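Local structure of metal-dependent phosphohydrolase, HDOD domain-containing (Geobacter sulfurreducens, 3HC1) at the Fe (III) ion site. The protein is of unknown function but binds two iron ions at an HD-type metal site, as in dinuclear HD-superfamily phosphohydrolases, to which it may be related in activity. Sequence-based numbering; all coordinates share one arbitrary frame.

The Fe (III) ion site. Residues 122, 126, 149, 152-153, 185, 193, 214, 217-218, 238, 246, 249. With FE (Fe (III) ion), chain B; FE (Fe (III) ion), chain C.
Two Fe (III) ions, 3.3 Å apart from FE (chain B) to FE (chain C), form a bridged dinuclear centre of the HD type, in which the adjacent His152 and Asp153 supply the signature HD pair. Each ion is near octahedral. Asp153 spans the pair, OD1 on FE (chain B) and OD2 on FE (chain C), and Glu249 does the same through OE2 and OE1; a carboxylate suits this place because its two oxygens are spaced to serve neighbouring metals. The third bridge is the oxygen of water 1, 1.9 Å from FE (chain B) and 2.0 Å from FE (chain C). Bridging two cations should lower its pKa and favour hydroxide, which could serve as the nucleophile if the protein is a hydrolase; its protonation is not seen.

The terminal ligands differ. His193, His217 and His218 present NE2 to FE (chain B), whereas FE (chain C) takes NE2 of His122 and His152 and OD1 of Asp238, whose carboxylate, if ionised, would add negative charge on that side. Asp238 binds through one oxygen, OD2 lying 3.6 Å from FE (chain C).

Imidazole also suits a ligand that must be held from behind, since ND1 can donate to the second shell while NE2 binds the metal. His122, with CG anti to the backbone N (chi1 169°), sends ND1 in its ring plane to a lone pair of Leu246 O. His152 takes the crowded position between backbone N and carbonyl carbon (chi1 84°), and its ND1 meets Gly149 O at 2.6 Å; Asp153 CB lies over the centre of one ring face and Val126 CG1 toward the rim of the other, which should limit its tilt. The bond from His217 ND1 to Ile214 O is more bent, 129° at the hydrogen, with the donor above the carbonyl plane. Glu185 holds His193 twice through OE1, which accepts hydrogen bonds from the backbone N, above the carboxylate plane, and, on its syn lone pair, from the ring ND1 at 2.8 Å.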
loop_
_atom_site.group_PDB
_atom_site.type_symbol
_atom_site.label_atom_id
_atom_site.label_comp_id
_atom_site.label_asym_id
_atom_site.label_seq_id
_atom_site.Cartn_x
_atom_site.Cartn_y
_atom_site.Cartn_z
ATOM N N HIS A 122 -5.898 4.415 4.717
ATOM C CA HIS A 122 -6.160 3.085 4.159
ATOM C C HIS A 122 -4.876 2.433 3.578
ATOM O O HIS A 122 -4.614 1.234 3.773
ATOM C CB HIS A 122 -7.212 3.194 3.041
ATOM C CG HIS A 122 -7.354 1.942 2.229
ATOM N ND1 HIS A 122 -7.823 0.764 2.765
ATOM C CD2 HIS A 122 -7.030 1.672 0.942
ATOM C CE1 HIS A 122 -7.847 -0.163 1.821
ATOM N NE2 HIS A 122 -7.354 0.355 0.708
ATOM N N VAL A 126 -3.025 -0.903 4.997
ATOM C CA VAL A 126 -2.712 -1.999 4.115
ATOM C C VAL A 126 -1.201 -2.347 4.113
ATOM O O VAL A 126 -0.844 -3.536 4.230
ATOM C CB VAL A 126 -3.286 -1.793 2.681
ATOM C CG1 VAL A 126 -2.767 -2.890 1.633
ATOM C CG2 VAL A 126 -4.840 -1.814 2.775
ATOM N N GLY A 149 2.180 -2.719 -0.634
ATOM C CA GLY A 149 0.943 -2.367 0.083
ATOM C C GLY A 149 0.635 -0.890 0.098
ATOM O O GLY A 149 -0.479 -0.443 -0.220
ATOM N N HIS A 152 -0.529 0.212 -3.326
ATOM C CA HIS A 152 -1.566 -0.590 -4.014
ATOM C C HIS A 152 -2.705 0.208 -4.703
ATOM O O HIS A 152 -3.152 -0.121 -5.796
ATOM C CB HIS A 152 -2.113 -1.721 -3.138
ATOM C CG HIS A 152 -3.215 -1.291 -2.197
ATOM N ND1 HIS A 152 -2.959 -0.547 -1.070
ATOM C CD2 HIS A 152 -4.555 -1.498 -2.213
ATOM C CE1 HIS A 152 -4.096 -0.268 -0.458
ATOM N NE2 HIS A 152 -5.075 -0.854 -1.114
ATOM N N ASP A 153 -3.150 1.257 -4.013
ATOM C CA ASP A 153 -4.170 2.146 -4.474
ATOM C C ASP A 153 -3.655 3.457 -5.054
ATOM O O ASP A 153 -4.404 4.456 -5.114
ATOM C CB ASP A 153 -5.143 2.413 -3.319
ATOM C CG ASP A 153 -6.215 1.326 -3.214
ATOM O OD1 ASP A 153 -6.364 0.565 -4.200
ATOM O OD2 ASP A 153 -6.869 1.221 -2.154
ATOM N N GLU A 185 -15.993 2.441 -11.039
ATOM C CA GLU A 185 -14.995 2.838 -12.018
ATOM C C GLU A 185 -15.177 2.072 -13.342
ATOM O O GLU A 185 -15.131 2.637 -14.439
ATOM C CB GLU A 185 -13.580 2.620 -11.424
ATOM C CG GLU A 185 -13.266 3.642 -10.365
ATOM C CD GLU A 185 -12.100 3.276 -9.493
ATOM O OE1 GLU A 185 -11.382 2.260 -9.742
ATOM O OE2 GLU A 185 -11.976 3.973 -8.477
ATOM N N HIS A 193 -8.863 1.738 -11.102
ATOM C CA HIS A 193 -7.614 2.176 -10.475
ATOM C C HIS A 193 -6.523 1.094 -10.480
ATOM O O HIS A 193 -5.329 1.444 -10.330
ATOM C CB HIS A 193 -7.822 2.673 -9.043
ATOM C CG HIS A 193 -8.228 1.599 -8.088
ATOM N ND1 HIS A 193 -9.493 1.037 -8.093
ATOM C CD2 HIS A 193 -7.523 0.939 -7.145
ATOM C CE1 HIS A 193 -9.552 0.111 -7.154
ATOM N NE2 HIS A 193 -8.379 0.051 -6.549
ATOM N N ILE A 214 -0.496 -3.802 -7.799
ATOM C CA ILE A 214 -1.460 -2.704 -8.120
ATOM C C ILE A 214 -2.553 -3.209 -9.091
ATOM O O ILE A 214 -3.718 -2.989 -8.858
ATOM C CB ILE A 214 -0.711 -1.478 -8.658
ATOM C CG1 ILE A 214 0.277 -0.912 -7.634
ATOM C CG2 ILE A 214 -1.679 -0.336 -9.074
ATOM C CD1 ILE A 214 1.292 0.091 -8.301
ATOM N N HIS A 217 -4.693 -6.621 -7.126
ATOM C CA HIS A 217 -5.003 -6.628 -5.701
ATOM C C HIS A 217 -6.449 -6.827 -5.340
ATOM O O HIS A 217 -6.721 -7.175 -4.190
ATOM C CB HIS A 217 -4.419 -5.432 -4.972
ATOM C CG HIS A 217 -5.121 -4.134 -5.245
ATOM N ND1 HIS A 217 -4.679 -3.220 -6.186
ATOM C CD2 HIS A 217 -6.163 -3.550 -4.611
ATOM C CE1 HIS A 217 -5.465 -2.160 -6.162
ATOM N NE2 HIS A 217 -6.428 -2.379 -5.286
ATOM N N HIS A 218 -7.369 -6.617 -6.295
ATOM C CA HIS A 218 -8.805 -6.920 -6.070
ATOM C C HIS A 218 -9.216 -8.313 -6.525
ATOM O O HIS A 218 -10.352 -8.683 -6.327
ATOM C CB HIS A 218 -9.730 -5.829 -6.684
ATOM C CG HIS A 218 -9.676 -4.530 -5.948
ATOM N ND1 HIS A 218 -10.329 -4.342 -4.747
ATOM C CD2 HIS A 218 -9.045 -3.351 -6.218
ATOM C CE1 HIS A 218 -10.056 -3.130 -4.285
ATOM N NE2 HIS A 218 -9.309 -2.486 -5.168
ATOM N N ASP A 238 -5.871 -5.601 1.990
ATOM C CA ASP A 238 -6.813 -4.625 1.515
ATOM C C ASP A 238 -8.236 -5.012 1.913
ATOM O O ASP A 238 -8.987 -4.201 2.465
ATOM C CB ASP A 238 -6.714 -4.435 -0.003
ATOM C CG ASP A 238 -7.827 -3.603 -0.531
ATOM O OD1 ASP A 238 -7.926 -2.468 -0.069
ATOM O OD2 ASP A 238 -8.638 -4.068 -1.354
ATOM N N LEU A 246 -10.928 0.374 8.026
ATOM C CA LEU A 246 -9.696 1.064 7.644
ATOM C C LEU A 246 -9.662 1.185 6.097
ATOM O O LEU A 246 -8.690 0.840 5.443
ATOM C CB LEU A 246 -8.494 0.335 8.239
ATOM C CG LEU A 246 -7.063 0.923 8.188
ATOM C CD1 LEU A 246 -7.091 2.398 8.521
ATOM C CD2 LEU A 246 -6.167 0.112 9.107
ATOM N N GLU A 249 -13.276 1.679 -0.123
ATOM C CA GLU A 249 -13.611 1.257 -1.465
ATOM C C GLU A 249 -14.885 0.446 -1.508
ATOM O O GLU A 249 -15.395 0.193 -2.579
ATOM C CB GLU A 249 -12.440 0.466 -2.083
ATOM C CG GLU A 249 -11.202 1.329 -2.318
ATOM C CD GLU A 249 -9.986 0.481 -2.433
ATOM O OE1 GLU A 249 -9.539 -0.014 -1.404
ATOM O OE2 GLU A 249 -9.521 0.267 -3.560
HETATM FE FE FE B . -7.892 -0.936 -4.533
HETATM FE FE FE C . -7.391 -0.639 -1.270
HETATM O O HOH W 1 -7.632 -1.796 -2.869
#